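Local coordinates for protein cytochrome P450 (CYP102L1) (Mycobacterium phage Adler, PDB 6N6Q) that is a viral cytochrome P450 that binds haem and probably carries out monooxygenase chemistry, at residues Gly279-Ala284 with Thr455-Pro460. Numbering follows the deposited sequence.
With HEM (protoporphyrin IX containing Fe), chain E.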
ATOM      1  N   GLY A 279      -4.329   2.570  -1.827  1.00 55.28           N
ATOM      2  CA  GLY A 279      -3.707   3.319  -0.755  1.00 57.79           C
ATOM      3  C   GLY A 279      -4.052   2.830   0.637  1.00 55.89           C
ATOM      4  O   GLY A 279      -3.252   2.970   1.566  1.00 62.03           O
ATOM      5  N   SER A 280      -5.244   2.256   0.796  1.00 54.85           N
ATOM      6  CA  SER A 280      -5.707   1.863   2.121  1.00 47.65           C
ATOM      7  C   SER A 280      -5.009   0.602   2.619  1.00 49.43           C
ATOM      8  O   SER A 280      -4.440   0.595   3.715  1.00 56.74           O
ATOM      9  CB  SER A 280      -7.222   1.662   2.110  1.00 45.28           C
ATOM     10  OG  SER A 280      -7.630   0.794   3.153  1.00 58.12           O
ATOM     11  N   GLU A 281      -5.047  -0.474   1.830  1.00 49.99           N
ATOM     12  CA  GLU A 281      -4.577  -1.764   2.331  1.00 54.56           C
ATOM     13  C   GLU A 281      -3.066  -1.774   2.528  1.00 50.72           C
ATOM     14  O   GLU A 281      -2.566  -2.379   3.483  1.00 50.02           O
ATOM     15  CB  GLU A 281      -5.006  -2.885   1.385  1.00 59.43           C
ATOM     16  CG  GLU A 281      -4.894  -4.273   1.996  1.00 58.21           C
ATOM     17  CD  GLU A 281      -5.541  -5.346   1.142  1.00 70.26           C
ATOM     18  OE1 GLU A 281      -5.928  -5.043  -0.007  1.00 71.67           O
ATOM     19  OE2 GLU A 281      -5.666  -6.492   1.623  1.00 76.49           O
ATOM     20  N   THR A 282      -2.323  -1.110   1.640  1.00 46.09           N
ATOM     21  CA  THR A 282      -0.872  -1.055   1.786  1.00 44.44           C
ATOM     22  C   THR A 282      -0.476  -0.333   3.068  1.00 47.60           C
ATOM     23  O   THR A 282       0.336  -0.837   3.853  1.00 40.89           O
ATOM     24  CB  THR A 282      -0.245  -0.367   0.572  1.00 50.83           C
ATOM     25  OG1 THR A 282      -0.864   0.909   0.370  1.00 55.89           O
ATOM     26  CG2 THR A 282      -0.414  -1.217  -0.676  1.00 42.58           C
ATOM     27  N   SER A 283      -1.045   0.853   3.297  1.00 51.76           N
ATOM     28  CA  SER A 283      -0.684   1.635   4.477  1.00 41.86           C
ATOM     29  C   SER A 283      -1.157   0.959   5.758  1.00 42.31           C
ATOM     30  O   SER A 283      -0.463   1.002   6.780  1.00 45.09           O
ATOM     31  CB  SER A 283      -1.268   3.043   4.371  1.00 48.91           C
ATOM     32  OG  SER A 283      -0.834   3.685   3.187  1.00 57.46           O
ATOM     33  N   ALA A 284      -2.332   0.328   5.722  1.00 41.60           N
ATOM     34  CA  ALA A 284      -2.878  -0.289   6.926  1.00 40.87           C
ATOM     35  C   ALA A 284      -2.048  -1.486   7.368  1.00 48.05           C
ATOM     36  O   ALA A 284      -1.799  -1.667   8.566  1.00 48.00           O
ATOM     37  CB  ALA A 284      -4.326  -0.709   6.686  1.00 43.38           C
ATOM     38  N   THR A 455      -2.795 -11.423   0.228  1.00 58.73           N
ATOM     39  CA  THR A 455      -3.963 -11.028  -0.553  1.00 62.69           C
ATOM     40  C   THR A 455      -3.476 -10.179  -1.729  1.00 59.15           C
ATOM     41  O   THR A 455      -2.577 -10.631  -2.445  1.00 62.44           O
ATOM     42  CB  THR A 455      -4.971 -10.336   0.355  1.00 66.31           C
ATOM     43  OG1 THR A 455      -4.454  -9.059   0.750  1.00 68.68           O
ATOM     44  CG2 THR A 455      -5.232 -11.175   1.598  1.00 61.96           C
ATOM     45  N   LEU A 456      -4.018  -8.983  -1.958  1.00 63.48           N
ATOM     46  CA  LEU A 456      -3.351  -8.045  -2.847  1.00 64.69           C
ATOM     47  C   LEU A 456      -2.061  -7.524  -2.235  1.00 61.88           C
ATOM     48  O   LEU A 456      -1.176  -7.070  -2.968  1.00 68.69           O
ATOM     49  CB  LEU A 456      -4.280  -6.877  -3.184  1.00 62.59           C
ATOM     50  CG  LEU A 456      -5.600  -7.249  -3.863  1.00 67.60           C
ATOM     51  CD1 LEU A 456      -6.430  -6.004  -4.148  1.00 56.17           C
ATOM     52  CD2 LEU A 456      -5.338  -8.035  -5.142  1.00 60.55           C
ATOM     53  N   THR A 457      -1.938  -7.584  -0.910  1.00 63.13           N
ATOM     54  CA  THR A 457      -0.759  -7.138  -0.188  1.00 63.38           C
ATOM     55  C   THR A 457      -0.382  -8.176   0.861  1.00 57.81           C
ATOM     56  O   THR A 457      -1.119  -9.129   1.122  1.00 56.36           O
ATOM     57  CB  THR A 457      -0.992  -5.780   0.493  1.00 59.17           C
ATOM     58  OG1 THR A 457      -2.051  -5.900   1.451  1.00 57.46           O
ATOM     59  CG2 THR A 457      -1.352  -4.715  -0.530  1.00 52.98           C
ATOM     60  N   LEU A 458       0.787  -7.978   1.465  1.00 55.34           N
ATOM     61  CA  LEU A 458       1.197  -8.783   2.608  1.00 60.02           C
ATOM     62  C   LEU A 458       0.532  -8.246   3.869  1.00 53.72           C
ATOM     63  O   LEU A 458       0.511  -7.033   4.099  1.00 48.71           O
ATOM     64  CB  LEU A 458       2.718  -8.772   2.757  1.00 51.50           C
ATOM     65  CG  LEU A 458       3.486  -9.936   2.128  1.00 55.08           C
ATOM     66  CD1 LEU A 458       3.019 -10.203   0.705  1.00 53.34           C
ATOM     67  CD2 LEU A 458       4.984  -9.664   2.161  1.00 48.70           C
ATOM     68  N   LYS A 459      -0.012  -9.148   4.682  1.00 54.08           N
ATOM     69  CA  LYS A 459      -0.763  -8.759   5.863  1.00 50.92           C
ATOM     70  C   LYS A 459      -0.453  -9.701   7.017  1.00 54.73           C
ATOM     71  O   LYS A 459      -0.341 -10.919   6.811  1.00 58.73           O
ATOM     72  CB  LYS A 459      -2.272  -8.768   5.583  1.00 51.62           C
ATOM     73  CG  LYS A 459      -3.113  -8.129   6.673  1.00 54.47           C
ATOM     74  CD  LYS A 459      -4.596  -8.302   6.404  1.00 50.14           C
ATOM     75  CE  LYS A 459      -5.018  -9.743   6.614  1.00 56.70           C
ATOM     76  NZ  LYS A 459      -4.720 -10.195   8.002  1.00 62.83           N
ATOM     77  N   PRO A 460      -0.297  -9.173   8.231  1.00 53.73           N
ATOM     78  CA  PRO A 460      -0.169 -10.043   9.411  1.00 51.15           C
ATOM     79  C   PRO A 460      -1.505 -10.697   9.729  1.00 55.17           C
ATOM     80  O   PRO A 460      -2.515 -10.014   9.911  1.00 60.37           O
ATOM     81  CB  PRO A 460       0.271  -9.079  10.521  1.00 50.36           C
ATOM     82  CG  PRO A 460       0.738  -7.839   9.812  1.00 51.97           C
ATOM     83  CD  PRO A 460      -0.081  -7.756   8.566  1.00 53.07           C
TER
HETATM   84  CHA HEM E 501       1.905   2.550  -7.094  1.00 46.16           C
HETATM   85  CHB HEM E 501       3.390   0.648  -2.875  1.00 48.28           C
HETATM   86  CHC HEM E 501       0.529   3.760  -0.468  1.00 46.27           C
HETATM   87  CHD HEM E 501      -1.472   5.108  -4.687  1.00 41.66           C
HETATM   88  C1A HEM E 501       2.586   1.775  -6.175  1.00 43.26           C
HETATM   89  C2A HEM E 501       3.604   0.779  -6.457  1.00 48.03           C
HETATM   90  C3A HEM E 501       4.008   0.258  -5.297  1.00 44.22           C
HETATM   91  C4A HEM E 501       3.269   0.899  -4.227  1.00 45.94           C
HETATM   92  CMA HEM E 501       5.079  -0.840  -5.133  1.00 42.76           C
HETATM   93  CAA HEM E 501       4.132   0.373  -7.849  1.00 42.25           C
HETATM   94  CBA HEM E 501       3.216  -0.707  -8.418  1.00 45.18           C
HETATM   95  CGA HEM E 501       3.785  -1.270  -9.696  1.00 51.00           C
HETATM   96  O1A HEM E 501       4.935  -0.912 -10.061  1.00 51.99           O
HETATM   97  O2A HEM E 501       3.084  -2.083 -10.351  1.00 42.86           O
HETATM   98  C1B HEM E 501       2.791   1.363  -1.855  1.00 48.92           C
HETATM   99  C2B HEM E 501       3.091   1.241  -0.442  1.00 54.61           C
HETATM  100  C3B HEM E 501       2.300   2.102   0.230  1.00 48.98           C
HETATM  101  C4B HEM E 501       1.475   2.793  -0.746  1.00 51.71           C
HETATM  102  CMB HEM E 501       4.153   0.266   0.116  1.00 37.77           C
HETATM  103  CAB HEM E 501       2.201   2.385   1.752  1.00 48.91           C
HETATM  104  CBB HEM E 501       2.910   1.759   2.701  1.00 49.45           C
HETATM  105  C1C HEM E 501      -0.252   4.429  -1.390  1.00 43.20           C
HETATM  106  C2C HEM E 501      -1.190   5.498  -1.116  1.00 53.44           C
HETATM  107  C3C HEM E 501      -1.750   5.878  -2.266  1.00 49.43           C
HETATM  108  C4C HEM E 501      -1.186   5.060  -3.333  1.00 43.63           C
HETATM  109  CMC HEM E 501      -1.508   6.105   0.268  1.00 42.38           C
HETATM  110  CAC HEM E 501      -2.809   7.004  -2.360  1.00 47.73           C
HETATM  111  CBC HEM E 501      -3.344   7.405  -3.518  1.00 54.44           C
HETATM  112  C1D HEM E 501      -0.733   4.546  -5.710  1.00 45.12           C
HETATM  113  C2D HEM E 501      -0.965   4.713  -7.134  1.00 44.80           C
HETATM  114  C3D HEM E 501      -0.037   4.011  -7.795  1.00 40.40           C
HETATM  115  C4D HEM E 501       0.825   3.369  -6.821  1.00 42.97           C
HETATM  116  CMD HEM E 501      -2.092   5.554  -7.774  1.00 33.94           C
HETATM  117  CAD HEM E 501       0.101   3.902  -9.331  1.00 40.48           C
HETATM  118  CBD HEM E 501       0.894   5.088  -9.870  1.00 32.48           C
HETATM  119  CGD HEM E 501       1.111   4.935 -11.355  1.00 45.02           C
HETATM  120  O1D HEM E 501       1.201   5.976 -12.059  1.00 44.89           O
HETATM  121  O2D HEM E 501       1.188   3.776 -11.841  1.00 43.81           O
HETATM  122  NA  HEM E 501       2.410   1.815  -4.804  1.00 49.98           N
HETATM  123  NB  HEM E 501       1.804   2.316  -2.000  1.00 48.44           N
HETATM  124  NC  HEM E 501      -0.279   4.192  -2.751  1.00 47.62           N
HETATM  125  ND  HEM E 501       0.368   3.720  -5.562  1.00 45.97           N
HETATM  126 FE   HEM E 501       0.975   2.909  -3.768  1.00 54.90          FE
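Helical residues Glu281 and Thr282 meet the turn Thr455-Thr457 that leads into strand 458-461, the backbones coming nearest at Thr282 CA and Thr457 CA, 6.4 Å apart. Glu281 supplies most of the buried surface on the helix side: its CG lies anti to the backbone N (chi1 -165°), and the chain continues extended to the turn. There Thr455 OG1 donates a hydrogen bond to Glu281 OE2 at 3.0 Å, reaching the oxygen from above the carboxylate, 44° out of its plane. Thr457 OG1, weakly hydrogen-bonded with Asn285 ND2, makes a van der Waals contact with Glu281 CG at 3.3 Å. The methyl of Thr457 meets that of Thr282, CG2 to CG2 at 3.6 Å. By position and sequence, helix 265-296 is the I-helix of the P450 fold, with Thr282 the threonine of its AGxET motif, while the turn between strands 451-454 and 458-461 matches the C-terminal β-hairpin that typically borders the substrate pocket. Thr282 touches both hairpin and cofactor, through different branches: CG2 faces Thr457, while OG1, hydrogen-bonded with Ala278 O, lies 3.2 Å from haem C4B. Gly279 lies against the porphyrin too, its CA 3.3 Å from haem C2C.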